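Local coordinates for protein-L-isoaspartate(D-aspartate) O-methyltransferase (Sulfolobus tokodaii, PDB 1VBF) that probably methylates L-isoaspartyl residues in damaged proteins, using S-adenosyl-L-methionine as methyl donor, as a step in their repair or degradation, at residues K22-R25 / S26-L29; G82-T85 / A86-A89; D205-I209 / E210-N214; V213-L216 / E217-K221. All blocks are in the same frame, centred on the assembly; numbering follows the deposited sequence.

Interaction 1. Residues K22-R25 / S26-L29; sequences KVDR and SLFL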
loop_
_atom_site.group_PDB
_atom_site.type_symbol
_atom_site.label_atom_id
_atom_site.label_comp_id
_atom_site.label_asym_id
_atom_site.label_seq_id
_atom_site.Cartn_x
_atom_site.Cartn_y
_atom_site.Cartn_z
ATOM N N LYS B 22 -10.435 -36.865 -27.229
ATOM C CA LYS B 22 -9.754 -38.150 -27.057
ATOM C C LYS B 22 -8.794 -38.359 -25.847
ATOM O O LYS B 22 -8.898 -39.366 -25.155
ATOM C CB LYS B 22 -9.022 -38.469 -28.365
ATOM C CG LYS B 22 -8.132 -39.680 -28.304
ATOM C CD LYS B 22 -7.287 -39.766 -29.556
ATOM C CE LYS B 22 -6.163 -40.785 -29.399
ATOM N NZ LYS B 22 -5.348 -40.857 -30.645
ATOM N N VAL B 23 -7.872 -37.422 -25.597
ATOM C CA VAL B 23 -6.910 -37.565 -24.496
ATOM C C VAL B 23 -7.543 -37.466 -23.106
ATOM O O VAL B 23 -8.193 -36.484 -22.763
ATOM C CB VAL B 23 -5.745 -36.522 -24.628
ATOM C CG1 VAL B 23 -4.773 -36.654 -23.465
ATOM C CG2 VAL B 23 -5.006 -36.722 -25.958
ATOM N N ASP B 24 -7.345 -38.496 -22.302
ATOM C CA ASP B 24 -7.930 -38.521 -20.971
ATOM C C ASP B 24 -7.027 -37.813 -19.974
ATOM O O ASP B 24 -6.056 -38.389 -19.492
ATOM C CB ASP B 24 -8.181 -39.977 -20.544
ATOM C CG ASP B 24 -8.818 -40.085 -19.171
ATOM O OD1 ASP B 24 -9.201 -39.031 -18.616
ATOM O OD2 ASP B 24 -8.939 -41.217 -18.645
ATOM N N ARG B 25 -7.366 -36.567 -19.659
ATOM C CA ARG B 25 -6.576 -35.757 -18.738
ATOM C C ARG B 25 -6.413 -36.331 -17.316
ATOM O O ARG B 25 -5.492 -35.971 -16.595
ATOM C CB ARG B 25 -7.159 -34.337 -18.697
ATOM C CG ARG B 25 -6.395 -33.347 -17.826
ATOM C CD ARG B 25 -6.766 -31.906 -18.185
ATOM N NE ARG B 25 -6.106 -30.920 -17.324
ATOM C CZ ARG B 25 -6.692 -30.272 -16.317
ATOM N NH1 ARG B 25 -7.966 -30.491 -16.035
ATOM N NH2 ARG B 25 -6.000 -29.415 -15.579
ATOM N N SER B 26 -7.279 -37.231 -16.895
ATOM C CA SER B 26 -7.106 -37.774 -15.558
ATOM C C SER B 26 -5.881 -38.698 -15.538
ATOM O O SER B 26 -5.341 -39.030 -14.468
ATOM C CB SER B 26 -8.359 -38.535 -15.133
ATOM O OG SER B 26 -8.657 -39.538 -16.078
ATOM N N LEU B 27 -5.446 -39.106 -16.728
ATOM C CA LEU B 27 -4.287 -39.975 -16.870
ATOM C C LEU B 27 -2.964 -39.243 -16.626
ATOM O O LEU B 27 -1.906 -39.875 -16.513
ATOM C CB LEU B 27 -4.271 -40.625 -18.259
ATOM C CG LEU B 27 -4.788 -42.071 -18.432
ATOM C CD1 LEU B 27 -5.845 -42.451 -17.379
ATOM C CD2 LEU B 27 -5.357 -42.203 -19.847
ATOM N N PHE B 28 -2.996 -37.919 -16.550
ATOM C CA PHE B 28 -1.766 -37.213 -16.300
ATOM C C PHE B 28 -1.820 -36.541 -14.953
ATOM O O PHE B 28 -0.841 -35.934 -14.526
ATOM C CB PHE B 28 -1.520 -36.172 -17.363
ATOM C CG PHE B 28 -1.492 -36.715 -18.745
ATOM C CD1 PHE B 28 -2.669 -37.107 -19.370
ATOM C CD2 PHE B 28 -0.295 -36.774 -19.458
ATOM C CE1 PHE B 28 -2.659 -37.549 -20.692
ATOM C CE2 PHE B 28 -0.275 -37.214 -20.778
ATOM C CZ PHE B 28 -1.466 -37.599 -21.400
ATOM N N LEU B 29 -2.966 -36.649 -14.285
ATOM C CA LEU B 29 -3.148 -36.050 -12.965
ATOM C C LEU B 29 -2.978 -37.062 -11.836
ATOM O O LEU B 29 -3.377 -38.220 -11.977
ATOM C CB LEU B 29 -4.535 -35.413 -12.877
ATOM C CG LEU B 29 -4.774 -34.165 -13.732
ATOM C CD1 LEU B 29 -6.259 -33.845 -13.753
ATOM C CD2 LEU B 29 -3.972 -32.971 -13.190
#
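An Asx turn made by D24 on S26 opens the short 3-10 segment that follows helix 14-22. One carboxylate oxygen, D24 OD1, accepts from S26 N at 3.1 Å and from S26 OG at 2.6 Å, both donors standing above the same face of the carboxylate plane. The side chain is placed for this because its CG is anti to the backbone N (chi1 -179°), which swings the carboxylate forward along the chain. Aspartate suits the place, being just long enough to reach the amide two residues on. With an alanine here, S26 would lose the acceptor of both its N-H and its hydroxyl, and the start of the turn would probably be freer to unwind. The backbone takes over next: L27 N bonds to D24 O at 2.9 Å, and F28 N to R25 O at 3.2 Å. The F28 ring turns its edge to D24 O, lying in plane with it, while V23 CG1 meets F28 CE1 obliquely at 3.6 Å; the ring also packs on A86 of helix 83-91. L29 CD1 lies over one face of the R25 guanidinium, whose NH1 is held by A37 O. With V23, F28 and L29 buried and D24 and S26 partly exposed, the whole is an Asx turn leading into a short 3-10 segment, which links helix 14-22 to the chain running on to strand 45-48.

Interaction 2. Residues G82-T85 / A86-A89; sequences GYYT and ALIA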
loop_
_atom_site.group_PDB
_atom_site.type_symbol
_atom_site.label_atom_id
_atom_site.label_comp_id
_atom_site.label_asym_id
_atom_site.label_seq_id
_atom_site.Cartn_x
_atom_site.Cartn_y
_atom_site.Cartn_z
ATOM N N GLY B 82 2.745 -33.194 -18.725
ATOM C CA GLY B 82 2.605 -33.788 -20.046
ATOM C C GLY B 82 1.276 -33.758 -20.768
ATOM O O GLY B 82 1.229 -34.105 -21.951
ATOM N N TYR B 83 0.201 -33.348 -20.091
ATOM C CA TYR B 83 -1.121 -33.287 -20.722
ATOM C C TYR B 83 -1.236 -32.382 -21.968
ATOM O O TYR B 83 -1.798 -32.788 -23.002
ATOM C CB TYR B 83 -2.166 -32.855 -19.707
ATOM C CG TYR B 83 -3.501 -32.603 -20.345
ATOM C CD1 TYR B 83 -4.268 -33.656 -20.832
ATOM C CD2 TYR B 83 -3.968 -31.315 -20.533
ATOM C CE1 TYR B 83 -5.497 -33.433 -21.510
ATOM C CE2 TYR B 83 -5.196 -31.065 -21.218
ATOM C CZ TYR B 83 -5.955 -32.129 -21.701
ATOM O OH TYR B 83 -7.158 -31.894 -22.348
ATOM N N TYR B 84 -0.731 -31.156 -21.889
ATOM C CA TYR B 84 -0.831 -30.303 -23.062
ATOM C C TYR B 84 0.147 -30.805 -24.126
ATOM O O TYR B 84 -0.043 -30.569 -25.330
ATOM C CB TYR B 84 -0.549 -28.825 -22.720
ATOM C CG TYR B 84 -1.552 -28.220 -21.766
ATOM C CD1 TYR B 84 -1.202 -27.939 -20.457
ATOM C CD2 TYR B 84 -2.872 -27.987 -22.157
ATOM C CE1 TYR B 84 -2.113 -27.458 -19.560
ATOM C CE2 TYR B 84 -3.810 -27.494 -21.254
ATOM C CZ TYR B 84 -3.416 -27.234 -19.958
ATOM O OH TYR B 84 -4.321 -26.741 -19.056
ATOM N N THR B 85 1.184 -31.510 -23.669
ATOM C CA THR B 85 2.175 -32.047 -24.578
ATOM C C THR B 85 1.436 -33.092 -25.409
ATOM O O THR B 85 1.468 -33.040 -26.637
ATOM C CB THR B 85 3.354 -32.685 -23.821
ATOM O OG1 THR B 85 3.675 -31.885 -22.679
ATOM C CG2 THR B 85 4.589 -32.763 -24.725
ATOM N N ALA B 86 0.751 -34.022 -24.743
ATOM C CA ALA B 86 -0.036 -35.037 -25.449
ATOM C C ALA B 86 -0.988 -34.434 -26.517
ATOM O O ALA B 86 -0.968 -34.873 -27.665
ATOM C CB ALA B 86 -0.840 -35.870 -24.453
ATOM N N LEU B 87 -1.815 -33.445 -26.153
ATOM C CA LEU B 87 -2.738 -32.821 -27.107
ATOM C C LEU B 87 -2.045 -32.263 -28.349
ATOM O O LEU B 87 -2.606 -32.309 -29.448
ATOM C CB LEU B 87 -3.529 -31.692 -26.446
ATOM C CG LEU B 87 -4.424 -31.996 -25.232
ATOM C CD1 LEU B 87 -5.086 -30.702 -24.783
ATOM C CD2 LEU B 87 -5.488 -33.051 -25.569
ATOM N N ILE B 88 -0.834 -31.734 -28.194
ATOM C CA ILE B 88 -0.107 -31.197 -29.338
ATOM C C ILE B 88 0.409 -32.355 -30.212
ATOM O O ILE B 88 0.278 -32.356 -31.446
ATOM C CB ILE B 88 1.075 -30.323 -28.865
ATOM C CG1 ILE B 88 0.546 -29.186 -27.990
ATOM C CG2 ILE B 88 1.852 -29.748 -30.074
ATOM C CD1 ILE B 88 1.625 -28.338 -27.385
ATOM N N ALA B 89 0.994 -33.346 -29.554
ATOM C CA ALA B 89 1.526 -34.526 -30.226
ATOM C C ALA B 89 0.458 -35.178 -31.117
ATOM O O ALA B 89 0.749 -35.675 -32.206
ATOM C CB ALA B 89 2.017 -35.513 -29.190
#
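One face of the Y83 ring is covered by L87, whose CG stands 4.2 Å from the ring centroid and 25° off its normal, a CH-pi contact one helical turn along. L87 CD1 reaches farther, toward the phenol end, and comes within 3.5 Å of Y83 CZ. The same methyl approaches the Y84 ring only obliquely. Over the centre of one Y84 face sits Y83 CD2, 3.8 Å above the plane, and W141 stacks on the Y84 ring as well. The leucine can serve both tyrosines because its CG is anti to the carbonyl carbon (chi1 -60°), leaving the branched end beside them. The backbone bonds are those of a regular helix start: A86 N to G82 O at 2.8 Å, and A89 N to T85 O at 3.0 Å. G82, the N-cap, has a positive phi of 81°, where a side chain would press on the preceding carbonyl. Small A86 leaves room for F28. Helix 83-91 is the crossover of the beta-alpha-beta unit formed with strands 73-77 and 94-99: I88 packs on both strands, T85 OG1 bonds to E76 OE1, and L87 faces I60 and L63 of helix 56-65.

Interaction 3. Residues D205-I209 / E210-N214; sequences DYDDI and EFRVN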
loop_
_atom_site.group_PDB
_atom_site.type_symbol
_atom_site.label_atom_id
_atom_site.label_comp_id
_atom_site.label_asym_id
_atom_site.label_seq_id
_atom_site.Cartn_x
_atom_site.Cartn_y
_atom_site.Cartn_z
ATOM N N ASP B 205 13.277 -10.440 -6.976
ATOM C CA ASP B 205 11.963 -10.874 -6.531
ATOM C C ASP B 205 10.833 -9.925 -6.883
ATOM O O ASP B 205 11.053 -8.804 -7.341
ATOM C CB ASP B 205 11.971 -11.110 -5.024
ATOM C CG ASP B 205 10.649 -11.685 -4.518
ATOM O OD1 ASP B 205 9.942 -10.981 -3.744
ATOM O OD2 ASP B 205 10.311 -12.838 -4.902
ATOM N N TYR B 206 9.612 -10.391 -6.666
ATOM C CA TYR B 206 8.425 -9.615 -6.965
ATOM C C TYR B 206 8.481 -8.227 -6.366
ATOM O O TYR B 206 8.760 -8.073 -5.173
ATOM C CB TYR B 206 7.179 -10.324 -6.455
ATOM C CG TYR B 206 6.810 -11.551 -7.236
ATOM C CD1 TYR B 206 7.194 -12.819 -6.805
ATOM C CD2 TYR B 206 6.037 -11.452 -8.390
ATOM C CE1 TYR B 206 6.813 -13.959 -7.496
ATOM C CE2 TYR B 206 5.648 -12.589 -9.096
ATOM C CZ TYR B 206 6.043 -13.843 -8.638
ATOM O OH TYR B 206 5.665 -14.970 -9.329
ATOM N N ASP B 207 8.168 -7.225 -7.185
ATOM C CA ASP B 207 8.220 -5.845 -6.733
ATOM C C ASP B 207 6.884 -5.127 -6.542
ATOM O O ASP B 207 6.657 -4.073 -7.129
ATOM C CB ASP B 207 9.089 -5.030 -7.692
ATOM C CG ASP B 207 9.419 -3.649 -7.147
ATOM O OD1 ASP B 207 9.917 -3.573 -5.996
ATOM O OD2 ASP B 207 9.181 -2.642 -7.859
ATOM N N ASP B 208 5.990 -5.697 -5.745
ATOM C CA ASP B 208 4.721 -5.041 -5.471
ATOM C C ASP B 208 4.840 -4.731 -3.991
ATOM O O ASP B 208 5.565 -5.424 -3.265
ATOM C CB ASP B 208 3.513 -5.934 -5.793
ATOM C CG ASP B 208 3.648 -7.340 -5.250
ATOM O OD1 ASP B 208 4.374 -8.156 -5.856
ATOM O OD2 ASP B 208 3.027 -7.635 -4.218
ATOM N N ILE B 209 4.180 -3.656 -3.580
ATOM C CA ILE B 209 4.229 -3.183 -2.211
ATOM C C ILE B 209 3.896 -4.249 -1.169
ATOM O O ILE B 209 4.359 -4.168 -0.027
ATOM C CB ILE B 209 3.316 -1.912 -2.039
ATOM C CG1 ILE B 209 3.925 -1.014 -0.970
ATOM C CG2 ILE B 209 1.881 -2.293 -1.697
ATOM C CD1 ILE B 209 3.065 0.128 -0.575
ATOM N N GLU B 210 3.106 -5.251 -1.545
ATOM C CA GLU B 210 2.783 -6.298 -0.587
ATOM C C GLU B 210 4.094 -7.038 -0.277
ATOM O O GLU B 210 4.509 -7.158 0.877
ATOM C CB GLU B 210 1.720 -7.240 -1.177
ATOM C CG GLU B 210 1.264 -8.380 -0.254
ATOM C CD GLU B 210 0.736 -7.922 1.119
ATOM O OE1 GLU B 210 -0.039 -6.931 1.200
ATOM O OE2 GLU B 210 1.088 -8.576 2.124
ATOM N N PHE B 211 4.762 -7.492 -1.331
ATOM C CA PHE B 211 6.015 -8.201 -1.194
ATOM C C PHE B 211 7.080 -7.436 -0.464
ATOM O O PHE B 211 7.740 -7.985 0.402
ATOM C CB PHE B 211 6.543 -8.607 -2.562
ATOM C CG PHE B 211 6.070 -9.953 -2.992
ATOM C CD1 PHE B 211 4.702 -10.193 -3.186
ATOM C CD2 PHE B 211 6.974 -11.018 -3.125
ATOM C CE1 PHE B 211 4.233 -11.477 -3.503
ATOM C CE2 PHE B 211 6.514 -12.321 -3.444
ATOM C CZ PHE B 211 5.141 -12.548 -3.631
ATOM N N ARG B 212 7.245 -6.168 -0.836
ATOM C CA ARG B 212 8.250 -5.273 -0.253
ATOM C C ARG B 212 8.056 -5.121 1.261
ATOM O O ARG B 212 9.026 -5.098 2.033
ATOM C CB ARG B 212 8.172 -3.900 -0.941
ATOM C CG ARG B 212 8.553 -3.894 -2.417
ATOM C CD ARG B 212 8.156 -2.592 -3.095
ATOM N NE ARG B 212 8.894 -1.440 -2.585
ATOM C CZ ARG B 212 8.549 -0.180 -2.834
ATOM N NH1 ARG B 212 7.488 0.062 -3.589
ATOM N NH2 ARG B 212 9.221 0.834 -2.294
ATOM N N VAL B 213 6.793 -5.025 1.668
ATOM C CA VAL B 213 6.427 -4.888 3.066
ATOM C C VAL B 213 6.674 -6.199 3.805
ATOM O O VAL B 213 7.196 -6.190 4.921
ATOM C CB VAL B 213 4.965 -4.471 3.175
ATOM C CG1 VAL B 213 4.496 -4.527 4.626
ATOM C CG2 VAL B 213 4.814 -3.065 2.590
ATOM N N ASN B 214 6.295 -7.318 3.178
ATOM C CA ASN B 214 6.510 -8.653 3.738
ATOM C C ASN B 214 7.996 -8.810 4.031
ATOM O O ASN B 214 8.390 -9.418 5.018
ATOM C CB ASN B 214 6.108 -9.729 2.736
ATOM C CG ASN B 214 4.618 -9.930 2.657
ATOM O OD1 ASN B 214 4.093 -10.340 1.617
ATOM N ND2 ASN B 214 3.918 -9.646 3.755
HETATM O O HOH W 1 6.343 -1.467 -5.607
#
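Y206 and F211 form the close-packed half of this contact, at the start of helix 209-223. Y206 CB stands over one face of the F211 ring, 3.6 Å from its centroid, and the two side chains lie alongside each other, pointing the same way; their ring planes, 51° apart, make an oblique pair. The carboxylates of D205, the solvent-exposed member, and D208 both come to the edge of the F211 ring, near its plane, where the C-H groups carry slight positive charge. D208 is the N-cap. Its CG lies between the backbone N and the carbonyl carbon (chi1 47°), which folds the carboxylate back so that OD2 accepts a weak bond from F211 N at 3.4 Å. R212 N bonds to D208 O at 3.0 Å. R169 is the salt-bridge partner of D208 OD2.

The D207-R212 side is looser. D207 OD1 touches only the aliphatic part of R212, 3.5 Å from its CD, and stays 4.2 Å from R212 NE, well out of the guanidinium plane, so that just the opposite charges attract. A water bridges the two residues, accepting from R212 NH1 at 2.8 Å and donating to the backbone oxygen D207 O, not to the carboxylate, at 3.0 Å. The firmer partner of R212 is E217 of a neighbouring subunit, while E210 pairs with R212 of another. Aspartates gathered at a helix N-terminus would be expected to interact favourably with the helix dipole; R169 of the same chain probably offsets the charge of D208, while the arginine-glutamate bridges tie the helix to its neighbours.

Interaction 4. Residues V213-L216 / E217-K221; sequences VNKL and ERQIK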
loop_
_atom_site.group_PDB
_atom_site.type_symbol
_atom_site.label_atom_id
_atom_site.label_comp_id
_atom_site.label_asym_id
_atom_site.label_seq_id
_atom_site.Cartn_x
_atom_site.Cartn_y
_atom_site.Cartn_z
ATOM N N VAL B 213 6.793 -5.025 1.668
ATOM C CA VAL B 213 6.427 -4.888 3.066
ATOM C C VAL B 213 6.674 -6.199 3.805
ATOM O O VAL B 213 7.196 -6.190 4.921
ATOM C CB VAL B 213 4.965 -4.471 3.175
ATOM C CG1 VAL B 213 4.496 -4.527 4.626
ATOM C CG2 VAL B 213 4.814 -3.065 2.590
ATOM N N ASN B 214 6.295 -7.318 3.178
ATOM C CA ASN B 214 6.510 -8.653 3.738
ATOM C C ASN B 214 7.996 -8.810 4.031
ATOM O O ASN B 214 8.390 -9.418 5.018
ATOM C CB ASN B 214 6.108 -9.729 2.736
ATOM C CG ASN B 214 4.618 -9.930 2.657
ATOM O OD1 ASN B 214 4.093 -10.340 1.617
ATOM N ND2 ASN B 214 3.918 -9.646 3.755
ATOM N N LYS B 215 8.821 -8.273 3.146
ATOM C CA LYS B 215 10.260 -8.353 3.319
ATOM C C LYS B 215 10.711 -7.465 4.473
ATOM O O LYS B 215 11.488 -7.886 5.333
ATOM C CB LYS B 215 10.971 -7.923 2.037
ATOM C CG LYS B 215 12.485 -7.986 2.135
ATOM C CD LYS B 215 13.115 -7.620 0.809
ATOM C CE LYS B 215 14.634 -7.546 0.890
ATOM N NZ LYS B 215 15.197 -7.180 -0.448
ATOM N N LEU B 216 10.234 -6.230 4.486
ATOM C CA LEU B 216 10.608 -5.331 5.552
ATOM C C LEU B 216 10.296 -6.038 6.866
ATOM O O LEU B 216 11.148 -6.115 7.757
ATOM C CB LEU B 216 9.837 -4.009 5.422
ATOM C CG LEU B 216 10.578 -2.760 4.905
ATOM C CD1 LEU B 216 11.902 -3.132 4.248
ATOM C CD2 LEU B 216 9.677 -2.004 3.923
ATOM N N GLU B 217 9.083 -6.582 6.966
ATOM C CA GLU B 217 8.638 -7.300 8.164
ATOM C C GLU B 217 9.542 -8.497 8.478
ATOM O O GLU B 217 9.703 -8.880 9.637
ATOM C CB GLU B 217 7.193 -7.775 7.991
ATOM C CG GLU B 217 6.143 -6.690 8.156
ATOM C CD GLU B 217 4.747 -7.164 7.767
ATOM O OE1 GLU B 217 3.745 -6.591 8.263
ATOM O OE2 GLU B 217 4.657 -8.105 6.948
ATOM N N ARG B 218 10.127 -9.089 7.444
ATOM C CA ARG B 218 11.008 -10.224 7.640
ATOM C C ARG B 218 12.306 -9.730 8.259
ATOM O O ARG B 218 12.785 -10.279 9.248
ATOM C CB ARG B 218 11.321 -10.913 6.304
ATOM C CG ARG B 218 10.817 -12.367 6.166
ATOM C CD ARG B 218 9.356 -12.456 5.674
ATOM N NE ARG B 218 9.224 -13.057 4.343
ATOM C CZ ARG B 218 9.774 -12.573 3.231
ATOM N NH1 ARG B 218 10.508 -11.467 3.262
ATOM N NH2 ARG B 218 9.580 -13.196 2.078
ATOM N N GLN B 219 12.865 -8.680 7.668
ATOM C CA GLN B 219 14.124 -8.117 8.134
ATOM C C GLN B 219 14.043 -7.534 9.537
ATOM O O GLN B 219 14.918 -7.789 10.361
ATOM C CB GLN B 219 14.618 -7.059 7.146
ATOM C CG GLN B 219 14.749 -7.601 5.745
ATOM C CD GLN B 219 15.230 -6.571 4.756
ATOM O OE1 GLN B 219 16.370 -6.621 4.308
ATOM N NE2 GLN B 219 14.367 -5.624 4.408
ATOM N N ILE B 220 13.003 -6.759 9.823
ATOM C CA ILE B 220 12.882 -6.192 11.155
ATOM C C ILE B 220 12.758 -7.310 12.167
ATOM O O ILE B 220 13.232 -7.190 13.292
ATOM C CB ILE B 220 11.674 -5.257 11.266
ATOM C CG1 ILE B 220 12.034 -3.908 10.649
ATOM C CG2 ILE B 220 11.274 -5.073 12.721
ATOM C CD1 ILE B 220 11.005 -2.811 10.872
ATOM N N LYS B 221 12.131 -8.404 11.760
ATOM C CA LYS B 221 11.955 -9.539 12.649
ATOM C C LYS B 221 13.331 -10.109 12.978
ATOM O O LYS B 221 13.596 -10.535 14.104
ATOM C CB LYS B 221 11.091 -10.603 11.966
ATOM C CG LYS B 221 10.162 -11.358 12.903
ATOM C CD LYS B 221 10.933 -12.066 14.005
ATOM C CE LYS B 221 9.997 -12.734 15.005
ATOM N NZ LYS B 221 10.755 -13.416 16.095
#
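Q219 runs back along its helix over K215 and L216, and each of its atoms has a neighbour there. CB lies 3.6 Å from L216 O. CG, anti to the carbonyl carbon (chi1 -56°), sits 3.3 Å from K215 O, and the extended chain then carries CD to 4.0 Å from K215 CE. At the tip the amide parts: OE1 keeps beside the same lysine carbon, and NE2 reaches L216 CD1 at 3.5 Å. Glutamine suits the margin of a helix bundle: its methylenes lie against backbone carbonyls of the preceding turn, while the amide rests by the K215 chain and the L216 methyl. Helix 209-223 belongs to the coiled-coil assembly, described as trimeric, through which subunits of this six-chain particle associate: L216 packs on L216 of one neighbouring subunit and on I220 of another, where I220 meets I220. An alanine in place of Q219 would remove the amide and CG, and would probably leave the L216 methyl and the K215 chain less covered. On another side of the helix E217 N takes V213 O at 2.8 Å, and the carboxylate of E217 forms a salt bridge to R212 of a neighbouring subunit. R218, its chain bent at two torsions, curls back until NH1 stands 3.8 Å from K215 CB.

In the fold
The four contacts form two pairs at distant parts of the subunit. Interactions 1 and 2 have centres 10 Å apart and touch directly: F28 CZ meets A86 CB at 3.6 Å, and V23 CB meets L87 CD2 at 3.6 Å, so the turn 22-29 lies against helix 83-91. That helix follows the glycine-rich loop after strand 73-77, which in related methyltransferases binds S-adenosyl-L-methionine. Interactions 3 and 4 also have centres 10 Å apart, share V213 and N214, and follow one helix into the subunit interface. Interaction 2, on the helix that follows the probable cofactor loop, lies 35 Å from interaction 3 and 42 Å from interaction 4, centre to centre.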